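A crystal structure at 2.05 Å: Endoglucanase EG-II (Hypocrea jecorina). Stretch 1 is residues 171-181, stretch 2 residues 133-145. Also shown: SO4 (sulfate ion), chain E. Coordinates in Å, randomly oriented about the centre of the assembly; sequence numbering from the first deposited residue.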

ATOM      1  N   ASN A 171      14.560  14.509   6.757  1.00 19.16           N
ATOM      2  CA  ASN A 171      14.845  15.719   7.523  1.00 25.70           C
ATOM      3  C   ASN A 171      13.981  15.862   8.772  1.00 25.76           C
ATOM      4  O   ASN A 171      14.359  16.562   9.709  1.00 21.97           O
ATOM      5  CB  ASN A 171      14.683  16.969   6.648  1.00 23.63           C
ATOM      6  CG  ASN A 171      15.824  17.144   5.646  1.00 28.80           C
ATOM      7  OD1 ASN A 171      16.820  16.428   5.679  1.00 25.75           O
ATOM      8  ND2 ASN A 171      15.670  18.103   4.750  1.00 36.29           N
ATOM      9  N   ALA A 172      12.824  15.204   8.787  1.00 19.60           N
ATOM     10  CA  ALA A 172      11.943  15.248   9.954  1.00 20.26           C
ATOM     11  C   ALA A 172      12.383  14.260  11.031  1.00 28.14           C
ATOM     12  O   ALA A 172      11.783  14.191  12.102  1.00 27.09           O
ATOM     13  CB  ALA A 172      10.514  14.967   9.545  1.00 20.80           C
ATOM     14  N   GLY A 173      13.418  13.480  10.739  1.00 21.51           N
ATOM     15  CA  GLY A 173      13.941  12.537  11.716  1.00 20.47           C
ATOM     16  C   GLY A 173      13.595  11.081  11.451  1.00 19.94           C
ATOM     17  O   GLY A 173      14.064  10.192  12.164  1.00 22.74           O
ATOM     18  N   ALA A 174      12.778  10.820  10.431  1.00 23.63           N
ATOM     19  CA  ALA A 174      12.433   9.435  10.092  1.00 18.83           C
ATOM     20  C   ALA A 174      13.505   8.829   9.196  1.00 24.53           C
ATOM     21  O   ALA A 174      13.327   8.691   7.982  1.00 21.34           O
ATOM     22  CB  ALA A 174      11.046   9.351   9.430  1.00 20.38           C
ATOM     23  N   THR A 175      14.621   8.459   9.810  1.00 21.51           N
ATOM     24  CA  THR A 175      15.814   8.097   9.063  1.00 26.98           C
ATOM     25  C   THR A 175      16.002   6.593   8.937  1.00 22.76           C
ATOM     26  O   THR A 175      16.801   6.143   8.119  1.00 23.16           O
ATOM     27  CB  THR A 175      17.077   8.701   9.709  1.00 25.49           C
ATOM     28  OG1 THR A 175      17.181   8.247  11.063  1.00 29.95           O
ATOM     29  CG2 THR A 175      16.999  10.217   9.694  1.00 22.90           C
ATOM     30  N   SER A 176      15.270   5.819   9.735  1.00 18.42           N
ATOM     31  CA  SER A 176      15.454   4.368   9.739  1.00 22.38           C
ATOM     32  C   SER A 176      14.442   3.634   8.856  1.00 27.63           C
ATOM     33  O   SER A 176      14.637   2.470   8.529  1.00 22.17           O
ATOM     34  CB  SER A 176      15.356   3.829  11.170  1.00 27.64           C
ATOM     35  OG  SER A 176      14.020   3.912  11.651  1.00 26.58           O
ATOM     36  N   GLN A 177      13.364   4.313   8.474  1.00 20.50           N
ATOM     37  CA  GLN A 177      12.202   3.636   7.901  1.00 20.78           C
ATOM     38  C   GLN A 177      12.323   3.351   6.408  1.00 19.39           C
ATOM     39  O   GLN A 177      13.023   4.061   5.691  1.00 16.84           O
ATOM     40  CB  GLN A 177      10.940   4.479   8.142  1.00 20.52           C
ATOM     41  CG  GLN A 177      10.484   4.550   9.593  1.00 20.89           C
ATOM     42  CD  GLN A 177      11.173   5.649  10.400  1.00 21.75           C
ATOM     43  OE1 GLN A 177      12.158   6.245   9.963  1.00 19.70           O
ATOM     44  NE2 GLN A 177      10.650   5.918  11.589  1.00 21.83           N
ATOM     45  N   PHE A 178      11.624   2.317   5.943  1.00 15.77           N
ATOM     46  CA  PHE A 178      11.403   2.118   4.511  1.00 15.19           C
ATOM     47  C   PHE A 178      10.516   3.226   3.945  1.00 19.03           C
ATOM     48  O   PHE A 178       9.575   3.691   4.606  1.00 18.07           O
ATOM     49  CB  PHE A 178      10.706   0.772   4.237  1.00 15.09           C
ATOM     50  CG  PHE A 178      11.575  -0.441   4.468  1.00 19.82           C
ATOM     51  CD1 PHE A 178      12.702  -0.672   3.686  1.00 15.63           C
ATOM     52  CD2 PHE A 178      11.236  -1.372   5.447  1.00 18.52           C
ATOM     53  CE1 PHE A 178      13.481  -1.795   3.884  1.00 15.64           C
ATOM     54  CE2 PHE A 178      12.015  -2.500   5.656  1.00 18.52           C
ATOM     55  CZ  PHE A 178      13.133  -2.720   4.873  1.00 20.07           C
ATOM     56  N   ILE A 179      10.792   3.617   2.707  1.00 17.50           N
ATOM     57  CA  ILE A 179       9.962   4.583   1.997  1.00 17.24           C
ATOM     58  C   ILE A 179       9.653   4.032   0.601  1.00 20.65           C
ATOM     59  O   ILE A 179      10.547   3.577  -0.093  1.00 17.99           O
ATOM     60  CB  ILE A 179      10.661   5.955   1.866  1.00 18.24           C
ATOM     61  CG1 ILE A 179      11.020   6.516   3.242  1.00 17.35           C
ATOM     62  CG2 ILE A 179       9.767   6.944   1.128  1.00 19.00           C
ATOM     63  CD1 ILE A 179      11.831   7.816   3.173  1.00 17.77           C
ATOM     64  N   SER A 180       8.382   4.058   0.206  1.00 20.11           N
ATOM     65  CA  SER A 180       7.967   3.599  -1.118  1.00 16.69           C
ATOM     66  C   SER A 180       8.214   4.641  -2.191  1.00 21.09           C
ATOM     67  O   SER A 180       7.999   5.832  -1.964  1.00 24.09           O
ATOM     68  CB  SER A 180       6.465   3.311  -1.128  1.00 22.44           C
ATOM     69  OG  SER A 180       6.146   2.189  -0.337  1.00 25.88           O
ATOM     70  N   LEU A 181       8.639   4.187  -3.370  1.00 15.26           N
ATOM     71  CA  LEU A 181       8.715   5.042  -4.552  1.00 20.94           C
ATOM     72  C   LEU A 181       7.697   4.545  -5.590  1.00 18.99           C
ATOM     73  O   LEU A 181       7.928   3.532  -6.250  1.00 17.22           O
ATOM     74  CB  LEU A 181      10.136   5.017  -5.139  1.00 15.94           C
ATOM     75  CG  LEU A 181      11.291   5.309  -4.173  1.00 23.30           C
ATOM     76  CD1 LEU A 181      12.641   5.214  -4.873  1.00 21.05           C
ATOM     77  CD2 LEU A 181      11.119   6.687  -3.511  1.00 18.57           C
TER
HETATM   78  S   SO4 E 342      10.876  -1.516  17.228  0.71 31.37           S
HETATM   79  O1  SO4 E 342       9.980  -2.433  17.942  0.70 32.00           O
HETATM   80  O2  SO4 E 342      10.575  -0.133  17.584  1.00 39.44           O
HETATM   81  O3  SO4 E 342      12.257  -1.795  17.583  1.00 39.21           O
HETATM   82  O4  SO4 E 342      10.678  -1.680  15.795  1.00 36.10           O
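Stretch 2, residues 133-145: ASKYASQSRVWFG

Two backbone hydrogen bonds fix the register of stretch 2 on stretch 1: Phe-144 N donates to Phe-178 O (3.0 Å) and Ser-180 N to Phe-144 O (2.9 Å), both almost linear. Phe-144 thus reaches the residues before and after Ile-179, the pattern of a parallel bridge, and the CA atoms of Ile-179 and Phe-144 stand 4.6 Å apart. Beside this bridge the indole of Trp-143 turns its edge to Ser-180, and Trp-143 NE1 donates to Ser-180 OG at 2.8 Å. Stretch 2 lies alongside stretch 1 in the same N-to-C direction, its strand 142-145 running nearly parallel to the strand that includes Ile-179 to Leu-181 at a signed crossing angle of -24°, with the axes 4.8 Å apart at closest approach.

Before the strand, stretch 2 makes two successive type I turns, Tyr-136 to Gln-139 and Gln-139 to Val-142, which leave several carbonyls facing stretch 1. The buried amide of Gln-177 (chi1 m, chi2 p) serves two of them: Gln-177 NE2 donates to Ala-137 O (2.9 Å) and to Gln-139 O (3.0 Å), tying its side chain to both turns. Its OE1 accepts a weak bond from Ser-176 N (3.1 Å), within stretch 1. Water 3 extends the polar seam, donating to Ser-140 O (2.8 Å) and Val-142 O (2.6 Å) while accepting from Phe-178 N (2.9 Å). Water 2 donates to Ala-137 O at 2.7 Å and is 3.2 Å from Ser-176 OG; water 1 links Ala-172 O (2.9 Å) with Ser-134 OG (3.0 Å).

Packing fills in around these bonds. Phe-178 CB sits over the face of the Trp-143 six-membered ring, 3.4 Å from Trp-143 CD2, and the two aromatic rings meet obliquely, centroids 4.5 Å apart and planes at 32°. The Phe-144 ring presents an edge to Gln-177, with Gln-177 CB 3.4 Å from Phe-144 CE2; Phe-144 CZ touches Ala-174 CB at 3.7 Å, and Phe-144 CD2 lies 4.1 Å from Ile-179 CG1.

Farther out, small side chains meet the helical residues from Ala-133 on and Ala-137 of the first turn. Ala-172 CB meets Ala-133 CB at 3.7 Å, and Ala-174 CB lies 4.0 Å from the same Ala-133 CB. Gly-173, closing a Schellman motif with positive phi (105°), brings its C atom within 3.6 Å of Ala-137 CB; a CB here would be jammed against the preceding carbonyl. Arg-141, whose CA-to-CB bond points away from stretch 1, makes no contact with it and binds the sulfate through Arg-141 NE to O4 (2.9 Å) and Arg-141 NH2 to O1 (3.0 Å). The contact buries 744 Å², both sides summed.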

ATOM      1  N   ALA A 133       6.022  12.030   9.105  1.00 14.69           N
ATOM      2  CA  ALA A 133       7.373  11.590   9.429  1.00 17.84           C
ATOM      3  C   ALA A 133       7.761  12.022  10.840  1.00 17.59           C
ATOM      4  O   ALA A 133       8.350  11.252  11.590  1.00 21.03           O
ATOM      5  CB  ALA A 133       8.365  12.152   8.414  1.00 17.50           C
ATOM      6  N   SER A 134       7.443  13.262  11.196  1.00 21.20           N
ATOM      7  CA  SER A 134       7.723  13.750  12.542  1.00 22.15           C
ATOM      8  C   SER A 134       6.990  12.910  13.590  1.00 23.77           C
ATOM      9  O   SER A 134       7.564  12.535  14.617  1.00 24.76           O
ATOM     10  CB  SER A 134       7.332  15.220  12.671  1.00 25.86           C
ATOM     11  OG  SER A 134       7.554  15.681  13.993  1.00 38.13           O
ATOM     12  N   LYS A 135       5.724  12.600  13.325  1.00 20.64           N
ATOM     13  CA  LYS A 135       4.949  11.790  14.260  1.00 20.46           C
ATOM     14  C   LYS A 135       5.570  10.406  14.431  1.00 22.98           C
ATOM     15  O   LYS A 135       5.660   9.890  15.538  1.00 23.45           O
ATOM     16  CB  LYS A 135       3.506  11.636  13.780  1.00 20.10           C
ATOM     17  CG  LYS A 135       2.625  10.809  14.722  1.00 21.24           C
ATOM     18  CD  LYS A 135       1.151  10.874  14.317  1.00 21.43           C
ATOM     19  CE  LYS A 135       0.263  10.218  15.368  1.00 27.21           C
ATOM     20  NZ  LYS A 135       0.189  11.022  16.624  1.00 24.44           N
ATOM     21  N   TYR A 136       6.013   9.814  13.326  1.00 16.94           N
ATOM     22  CA  TYR A 136       6.435   8.420  13.334  1.00 20.23           C
ATOM     23  C   TYR A 136       7.948   8.211  13.329  1.00 21.89           C
ATOM     24  O   TYR A 136       8.418   7.083  13.210  1.00 20.62           O
ATOM     25  CB  TYR A 136       5.781   7.690  12.158  1.00 18.94           C
ATOM     26  CG  TYR A 136       4.289   7.569  12.351  1.00 20.64           C
ATOM     27  CD1 TYR A 136       3.781   6.886  13.439  1.00 23.09           C
ATOM     28  CD2 TYR A 136       3.390   8.171  11.476  1.00 22.17           C
ATOM     29  CE1 TYR A 136       2.423   6.780  13.652  1.00 20.21           C
ATOM     30  CE2 TYR A 136       2.014   8.064  11.677  1.00 20.15           C
ATOM     31  CZ  TYR A 136       1.543   7.364  12.768  1.00 17.17           C
ATOM     32  OH  TYR A 136       0.187   7.243  13.002  1.00 19.03           O
ATOM     33  N   ALA A 137       8.702   9.297  13.474  1.00 19.28           N
ATOM     34  CA  ALA A 137      10.160   9.238  13.360  1.00 22.36           C
ATOM     35  C   ALA A 137      10.800   8.145  14.216  1.00 24.15           C
ATOM     36  O   ALA A 137      11.749   7.498  13.785  1.00 24.55           O
ATOM     37  CB  ALA A 137      10.781  10.602  13.676  1.00 19.81           C
ATOM     38  N   SER A 138      10.279   7.937  15.422  1.00 23.60           N
ATOM     39  CA  SER A 138      10.899   7.006  16.363  1.00 28.34           C
ATOM     40  C   SER A 138      10.426   5.567  16.182  1.00 27.91           C
ATOM     41  O   SER A 138      10.902   4.675  16.872  1.00 25.56           O
ATOM     42  CB  SER A 138      10.636   7.440  17.805  1.00 29.34           C
ATOM     43  OG  SER A 138       9.258   7.299  18.126  1.00 37.96           O
ATOM     44  N   GLN A 139       9.497   5.338  15.256  1.00 25.52           N
ATOM     45  CA  GLN A 139       8.958   3.988  15.041  1.00 20.41           C
ATOM     46  C   GLN A 139       9.439   3.396  13.719  1.00 26.72           C
ATOM     47  O   GLN A 139       8.893   3.694  12.656  1.00 21.64           O
ATOM     48  CB  GLN A 139       7.435   4.008  15.134  1.00 21.13           C
ATOM     49  CG  GLN A 139       6.953   4.539  16.474  1.00 24.72           C
ATOM     50  CD  GLN A 139       5.458   4.388  16.676  1.00 30.96           C
ATOM     51  OE1 GLN A 139       4.656   5.062  16.024  1.00 28.88           O
ATOM     52  NE2 GLN A 139       5.074   3.521  17.600  1.00 29.08           N
ATOM     53  N   SER A 140      10.474   2.560  13.789  1.00 22.03           N
ATOM     54  CA  SER A 140      11.167   2.104  12.588  1.00 20.30           C
ATOM     55  C   SER A 140      10.357   1.129  11.725  1.00 20.82           C
ATOM     56  O   SER A 140      10.757   0.816  10.602  1.00 19.71           O
ATOM     57  CB  SER A 140      12.515   1.471  12.962  1.00 26.11           C
ATOM     58  OG  SER A 140      12.312   0.221  13.602  1.00 37.27           O
ATOM     59  N   ARG A 141       9.228   0.647  12.231  1.00 15.64           N
ATOM     60  CA  ARG A 141       8.443  -0.320  11.458  1.00 17.25           C
ATOM     61  C   ARG A 141       7.268   0.328  10.721  1.00 19.35           C
ATOM     62  O   ARG A 141       6.455  -0.355  10.092  1.00 19.51           O
ATOM     63  CB  ARG A 141       7.982  -1.494  12.334  1.00 17.38           C
ATOM     64  CG  ARG A 141       9.092  -2.508  12.625  1.00 20.07           C
ATOM     65  CD  ARG A 141       8.621  -3.654  13.522  1.00 24.38           C
ATOM     66  NE  ARG A 141       8.458  -3.239  14.914  1.00 29.78           N
ATOM     67  CZ  ARG A 141       7.290  -3.154  15.543  1.00 29.01           C
ATOM     68  NH1 ARG A 141       6.163  -3.458  14.909  1.00 20.04           N
ATOM     69  NH2 ARG A 141       7.252  -2.772  16.816  1.00 27.54           N
ATOM     70  N   VAL A 142       7.184   1.651  10.803  1.00 14.64           N
ATOM     71  CA  VAL A 142       6.258   2.390   9.960  1.00 17.20           C
ATOM     72  C   VAL A 142       6.917   2.550   8.587  1.00 19.42           C
ATOM     73  O   VAL A 142       8.083   2.921   8.480  1.00 21.69           O
ATOM     74  CB  VAL A 142       5.903   3.758  10.569  1.00 17.10           C
ATOM     75  CG1 VAL A 142       5.156   4.631   9.564  1.00 18.53           C
ATOM     76  CG2 VAL A 142       5.081   3.571  11.834  1.00 18.58           C
ATOM     77  N   TRP A 143       6.170   2.242   7.542  1.00 20.91           N
ATOM     78  CA  TRP A 143       6.694   2.254   6.181  1.00 15.27           C
ATOM     79  C   TRP A 143       5.945   3.385   5.477  1.00 17.87           C
ATOM     80  O   TRP A 143       4.713   3.430   5.540  1.00 17.35           O
ATOM     81  CB  TRP A 143       6.384   0.893   5.544  1.00 15.04           C
ATOM     82  CG  TRP A 143       6.849   0.703   4.139  1.00 14.11           C
ATOM     83  CD1 TRP A 143       6.661   1.552   3.087  1.00 15.82           C
ATOM     84  CD2 TRP A 143       7.551  -0.431   3.621  1.00 17.64           C
ATOM     85  NE1 TRP A 143       7.231   1.024   1.947  1.00 21.70           N
ATOM     86  CE2 TRP A 143       7.782  -0.191   2.250  1.00 17.44           C
ATOM     87  CE3 TRP A 143       8.026  -1.618   4.187  1.00 16.60           C
ATOM     88  CZ2 TRP A 143       8.456  -1.100   1.437  1.00 16.18           C
ATOM     89  CZ3 TRP A 143       8.688  -2.519   3.380  1.00 18.14           C
ATOM     90  CH2 TRP A 143       8.895  -2.258   2.017  1.00 16.51           C
ATOM     91  N   PHE A 144       6.664   4.313   4.842  1.00 16.56           N
ATOM     92  CA  PHE A 144       6.022   5.498   4.256  1.00 17.65           C
ATOM     93  C   PHE A 144       5.584   5.267   2.799  1.00 19.33           C
ATOM     94  O   PHE A 144       6.406   5.290   1.880  1.00 17.08           O
ATOM     95  CB  PHE A 144       6.936   6.731   4.369  1.00 17.16           C
ATOM     96  CG  PHE A 144       7.263   7.122   5.788  1.00 19.85           C
ATOM     97  CD1 PHE A 144       6.437   7.980   6.495  1.00 35.52           C
ATOM     98  CD2 PHE A 144       8.398   6.632   6.417  1.00 18.88           C
ATOM     99  CE1 PHE A 144       6.735   8.342   7.803  1.00 34.73           C
ATOM    100  CE2 PHE A 144       8.699   6.992   7.720  1.00 21.37           C
ATOM    101  CZ  PHE A 144       7.863   7.841   8.415  1.00 23.15           C
ATOM    102  N   GLY A 145       4.288   5.028   2.607  1.00 13.96           N
ATOM    103  CA  GLY A 145       3.715   4.765   1.292  1.00 15.60           C
ATOM    104  C   GLY A 145       3.282   6.052   0.613  1.00 20.26           C
ATOM    105  O   GLY A 145       2.103   6.465   0.658  1.00 18.87           O
TER
HETATM  106  O   HOH W   1      10.433  16.389  13.341  1.00 32.57           O
HETATM  107  O   HOH W   2      14.181   6.847  12.817  1.00 28.86           O
HETATM  108  O   HOH W   3       9.897   1.096   7.930  1.00 16.89           O